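Local coordinates for protein YaeO (Vibrio cholerae serotype O1, PDB 6JIE) that inhibits Rho-dependent transcription termination by dissociating the Rho hexamer, and structurally resembles the RNA chaperone Hfq, at the interface of chains A and B. Residues are numbered along the deposited sequence; one frame, centred on the assembly and turned at random. Chains: chain A/B, YaeO.

Contact 1: the interface of chains A and B. Residues chain A 31-32, 50-52; chain B 16, 74.
B:Phe16 lies flat against the backbone of A:Gly51 and A:Glu52, an example of an aromatic ring docking on main chain. CA of A:Glu52 sits over the middle of one ring face, 3.7 Å from the centroid, in a CH-pi contact. The Gly51-Glu52 peptide covers the same face toward CE1 and CZ, with CE1 of B:Phe16 3.4 Å from the backbone N of A:Glu52. At the far end, CZ of B:Phe16 reaches CA of A:Gly32 at 3.9 Å.

Apolar packing continues along the A:Glu52 side chain. Its CG stands anti to the backbone N (chi1 -177°) and the chain stays extended, which carries CB and CG over the CD1 side of the same face, with CB 3.6 Å from CD1 of B:Phe16. The two side chains run past each other in opposite directions, and the carboxylate plane is nearly parallel to the ring.

The polar grip comes from B:His74. Its imidazole NE2 donates a hydrogen bond to the backbone O of A:Glu52 at 3.1 Å, bent to 138° at the hydrogen and arriving above the carbonyl plane. The backbone O of A:Gly51 lies beside the NE2-CE1 bond, 2.9 Å from NE2 of B:His74 but off the N-H direction, at best a weak second acceptor.

A:Glu52 is a magnesium ligand in a structure of this protein, though no ion is bound to it here; the interface between the two copies may not be the biological one. On chain A the site comprises the end of strand 29-31, A:Gly32 before strand 33-39, and the turn leaving strand 45-50; on chain B, B:Phe16 directly follows helix 9-15, while B:His74 lies in the loop before strand 77-79.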
ATOM      1  N   TYR A  31      -9.388   3.752  -2.493  1.00 15.09           N
ATOM      2  CA  TYR A  31      -8.086   3.710  -1.830  1.00 15.56           C
ATOM      3  C   TYR A  31      -7.292   2.506  -2.332  1.00 12.74           C
ATOM      4  O   TYR A  31      -7.846   1.417  -2.479  1.00 12.23           O
ATOM      5  CB  TYR A  31      -8.239   3.586  -0.291  1.00 15.14           C
ATOM      6  CG  TYR A  31      -8.909   4.738   0.455  1.00 24.86           C
ATOM      7  CD1 TYR A  31     -10.290   4.866   0.495  1.00 26.64           C
ATOM      8  CD2 TYR A  31      -8.152   5.671   1.153  1.00 27.98           C
ATOM      9  CE1 TYR A  31     -10.894   5.914   1.192  1.00 32.45           C
ATOM     10  CE2 TYR A  31      -8.746   6.717   1.843  1.00 27.81           C
ATOM     11  CZ  TYR A  31     -10.109   6.834   1.862  1.00 32.59           C
ATOM     12  OH  TYR A  31     -10.686   7.872   2.556  1.00 34.62           O
ATOM     13  N   GLY A  32      -5.992   2.667  -2.559  1.00  8.04           N
ATOM     14  CA  GLY A  32      -5.182   1.490  -2.824  1.00  9.94           C
ATOM     15  C   GLY A  32      -3.776   1.878  -3.224  1.00 11.22           C
ATOM     16  O   GLY A  32      -3.321   2.979  -2.925  1.00 12.02           O
ATOM     17  N   ARG A  50      -4.764  -0.882  -7.227  1.00 11.88           N
ATOM     18  CA  ARG A  50      -4.945  -2.151  -6.520  1.00  8.51           C
ATOM     19  C   ARG A  50      -5.530  -1.848  -5.151  1.00 11.49           C
ATOM     20  O   ARG A  50      -4.833  -1.376  -4.253  1.00 12.09           O
ATOM     21  CB  ARG A  50      -3.625  -2.905  -6.415  1.00 12.83           C
ATOM     22  CG  ARG A  50      -3.016  -3.262  -7.748  1.00 21.63           C
ATOM     23  CD  ARG A  50      -2.076  -4.457  -7.641  1.00 31.38           C
ATOM     24  NE  ARG A  50      -1.175  -4.523  -8.787  1.00 27.01           N
ATOM     25  CZ  ARG A  50      -1.511  -5.003  -9.978  1.00 31.46           C
ATOM     26  NH1 ARG A  50      -2.736  -5.471 -10.186  1.00 41.33           N
ATOM     27  NH2 ARG A  50      -0.622  -5.010 -10.960  1.00 36.09           N
ATOM     28  N   GLY A  51      -6.824  -2.103  -4.990  1.00 11.69           N
ATOM     29  CA  GLY A  51      -7.490  -1.895  -3.727  1.00 10.56           C
ATOM     30  C   GLY A  51      -7.403  -3.103  -2.814  1.00 12.71           C
ATOM     31  O   GLY A  51      -6.728  -4.098  -3.096  1.00 10.91           O
ATOM     32  N   GLU A  52      -8.141  -3.015  -1.701  1.00 18.61           N
ATOM     33  CA  GLU A  52      -8.051  -4.044  -0.675  1.00 17.46           C
ATOM     34  C   GLU A  52      -8.478  -5.393  -1.224  1.00 19.07           C
ATOM     35  O   GLU A  52      -7.811  -6.402  -0.990  1.00 18.61           O
ATOM     36  CB  GLU A  52      -8.904  -3.683   0.538  1.00 19.93           C
ATOM     37  CG  GLU A  52      -8.763  -4.720   1.649  1.00 28.83           C
ATOM     38  CD  GLU A  52      -9.475  -4.331   2.933  1.00 40.27           C
ATOM     39  OE1 GLU A  52     -10.279  -3.375   2.910  1.00 44.56           O
ATOM     40  OE2 GLU A  52      -9.220  -4.988   3.965  1.00 48.07           O
TER
ATOM     41  N   PHE B  16      -3.983  -1.721   4.389  1.00 12.93           N
ATOM     42  CA  PHE B  16      -5.240  -2.459   4.374  1.00 13.78           C
ATOM     43  C   PHE B  16      -5.510  -3.185   5.685  1.00 15.67           C
ATOM     44  O   PHE B  16      -6.493  -3.929   5.780  1.00 14.94           O
ATOM     45  CB  PHE B  16      -5.228  -3.480   3.243  1.00 15.61           C
ATOM     46  CG  PHE B  16      -5.138  -2.869   1.874  1.00 15.17           C
ATOM     47  CD1 PHE B  16      -5.977  -1.825   1.506  1.00 16.71           C
ATOM     48  CD2 PHE B  16      -4.234  -3.341   0.953  1.00 15.33           C
ATOM     49  CE1 PHE B  16      -5.923  -1.272   0.236  1.00 18.28           C
ATOM     50  CE2 PHE B  16      -4.168  -2.778  -0.324  1.00 16.83           C
ATOM     51  CZ  PHE B  16      -5.013  -1.744  -0.675  1.00 19.88           C
ATOM     52  N   HIS B  74      -3.203  -9.623  -2.903  1.00 22.92           N
ATOM     53  CA  HIS B  74      -1.895  -8.988  -2.803  1.00 21.34           C
ATOM     54  C   HIS B  74      -0.766  -9.983  -2.605  1.00 18.91           C
ATOM     55  O   HIS B  74       0.254  -9.900  -3.294  1.00 24.24           O
ATOM     56  CB  HIS B  74      -1.894  -7.972  -1.662  1.00 20.58           C
ATOM     57  CG  HIS B  74      -3.004  -6.990  -1.777  1.00 23.48           C
ATOM     58  ND1 HIS B  74      -2.987  -5.974  -2.705  1.00 21.54           N
ATOM     59  CD2 HIS B  74      -4.197  -6.904  -1.139  1.00 21.48           C
ATOM     60  CE1 HIS B  74      -4.108  -5.281  -2.612  1.00 26.06           C
ATOM     61  NE2 HIS B  74      -4.860  -5.828  -1.675  1.00 25.86           N
TER

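Contact 2: the interface of chains A and B. Residues chain A 17, 19, 33, 70; chain B 11, 15.
The flat carboxylate of B:Glu11 meets the puckered pyrrolidine ring of A:Pro19, a case of a carboxylate set against the CG-CD corner of a proline while water completes its polar contacts. The two side chains cross at about a right angle. OE1 of B:Glu11 approaches CD of A:Pro19 to 3.5 Å, and the carboxylate carbon also touches CG and CD. At the CB end of the ring, on the same side of its plane, CB of A:Pro19 meets the CD2 methyl of B:Leu15 at 3.8 Å. That methyl also reaches CG2 of A:Val33, where the two side chains cross obliquely, so one branch of the leucine bridges residues from two strands of chain A.

B:Glu11 extends fully from its helix, with chi1 180° and chi2 -176°, which places its carboxylate where each oxygen can use a different water. Water 1 lies 2.9 Å from OE1 of B:Glu11 and 3.1 Å from the backbone O of A:His17, linking the two, while OE2 uses water 2 to reach A:Ser70. These bridges tie the tip of the glutamate to two separate loops of chain A and should limit its rotation beside the proline.

In the second bridge, water 2 lies 2.5 Å from OE2 of B:Glu11 and 2.6 Å from the hydroxyl OG of A:Ser70.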
ATOM      1  N   HIS A  17       4.759   3.003  -6.960  1.00 10.26           N
ATOM      2  CA  HIS A  17       3.680   2.228  -6.334  1.00 11.96           C
ATOM      3  C   HIS A  17       3.211   2.876  -5.037  1.00 15.16           C
ATOM      4  O   HIS A  17       3.192   2.261  -3.968  1.00 12.87           O
ATOM      5  CB  HIS A  17       4.105   0.780  -6.095  1.00 12.00           C
ATOM      6  CG  HIS A  17       4.341   0.028  -7.364  1.00 13.79           C
ATOM      7  ND1 HIS A  17       3.446   0.055  -8.410  1.00 19.07           N
ATOM      8  CD2 HIS A  17       5.376  -0.742  -7.773  1.00 18.53           C
ATOM      9  CE1 HIS A  17       3.906  -0.688  -9.399  1.00 18.86           C
ATOM     10  NE2 HIS A  17       5.074  -1.185  -9.038  1.00 18.77           N
ATOM     11  N   PRO A  19       0.831   4.429  -2.186  1.00  9.29           N
ATOM     12  CA  PRO A  19      -0.542   4.319  -1.684  1.00  8.69           C
ATOM     13  C   PRO A  19      -1.263   5.644  -1.870  1.00 13.00           C
ATOM     14  O   PRO A  19      -0.764   6.690  -1.449  1.00 11.19           O
ATOM     15  CB  PRO A  19      -0.352   3.987  -0.202  1.00  8.46           C
ATOM     16  CG  PRO A  19       0.977   4.605   0.148  1.00 12.59           C
ATOM     17  CD  PRO A  19       1.822   4.454  -1.101  1.00 13.03           C
ATOM     18  N   VAL A  33      -3.112   0.959  -3.920  1.00  9.13           N
ATOM     19  CA  VAL A  33      -1.750   1.153  -4.391  1.00  8.03           C
ATOM     20  C   VAL A  33      -1.791   1.454  -5.882  1.00 10.04           C
ATOM     21  O   VAL A  33      -2.402   0.706  -6.662  1.00 13.52           O
ATOM     22  CB  VAL A  33      -0.885  -0.081  -4.093  1.00 13.42           C
ATOM     23  CG1 VAL A  33       0.543   0.114  -4.638  1.00 17.54           C
ATOM     24  CG2 VAL A  33      -0.888  -0.353  -2.589  1.00 17.91           C
ATOM     25  N   SER A  70       0.768   8.061   2.198  1.00 12.10           N
ATOM     26  CA  SER A  70       2.014   7.886   2.927  1.00 16.30           C
ATOM     27  C   SER A  70       2.795   9.184   2.881  1.00 14.13           C
ATOM     28  O   SER A  70       2.518  10.076   2.071  1.00 12.27           O
ATOM     29  CB  SER A  70       2.871   6.758   2.339  1.00 17.97           C
ATOM     30  OG  SER A  70       3.196   7.064   0.991  1.00 16.64           O
TER
ATOM     31  N   GLU B  11       4.266  -1.915   3.834  1.00 13.98           N
ATOM     32  CA  GLU B  11       3.427  -0.728   3.741  1.00 14.00           C
ATOM     33  C   GLU B  11       2.007  -1.102   3.332  1.00 16.94           C
ATOM     34  O   GLU B  11       1.034  -0.632   3.929  1.00 13.00           O
ATOM     35  CB  GLU B  11       4.048   0.251   2.745  1.00 20.30           C
ATOM     36  CG  GLU B  11       3.297   1.548   2.511  1.00 22.98           C
ATOM     37  CD  GLU B  11       3.966   2.379   1.446  1.00 27.86           C
ATOM     38  OE1 GLU B  11       3.917   1.980   0.261  1.00 25.76           O
ATOM     39  OE2 GLU B  11       4.574   3.416   1.795  1.00 29.95           O
ATOM     40  N   LEU B  15      -1.525  -0.578   5.193  1.00 16.55           N
ATOM     41  CA  LEU B  15      -2.540   0.223   4.513  1.00 15.22           C
ATOM     42  C   LEU B  15      -3.915  -0.417   4.606  1.00 17.88           C
ATOM     43  O   LEU B  15      -4.916   0.266   4.848  1.00 17.39           O
ATOM     44  CB  LEU B  15      -2.160   0.398   3.039  1.00 14.39           C
ATOM     45  CG  LEU B  15      -3.172   1.082   2.121  1.00 16.20           C
ATOM     46  CD1 LEU B  15      -3.420   2.487   2.616  1.00 23.51           C
ATOM     47  CD2 LEU B  15      -2.687   1.077   0.675  1.00 17.32           C
TER
HETATM   48  O   HOH W   1       5.493   2.771  -2.001  1.00 18.42           O
HETATM   49  O   HOH W   2       5.120   5.377   0.408  1.00 21.36           O

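Contact 1 and contact 2 are adjoining parts of one interface, their C-alpha centres about 8 Å apart. Chain B joins them through helix 9-15: B:Glu11 and B:Leu15 serve contact 2, and the next residue, B:Phe16, serves contact 1. On chain A, the consecutive A:Gly32 and A:Val33 fall on either side of the division. A helix end thus meets neighbouring strands and loops, packed against backbone in one place and bridged by water in the other. The interface is not an exact two-fold, and the structure alone does not show whether this pairing exists outside the crystal.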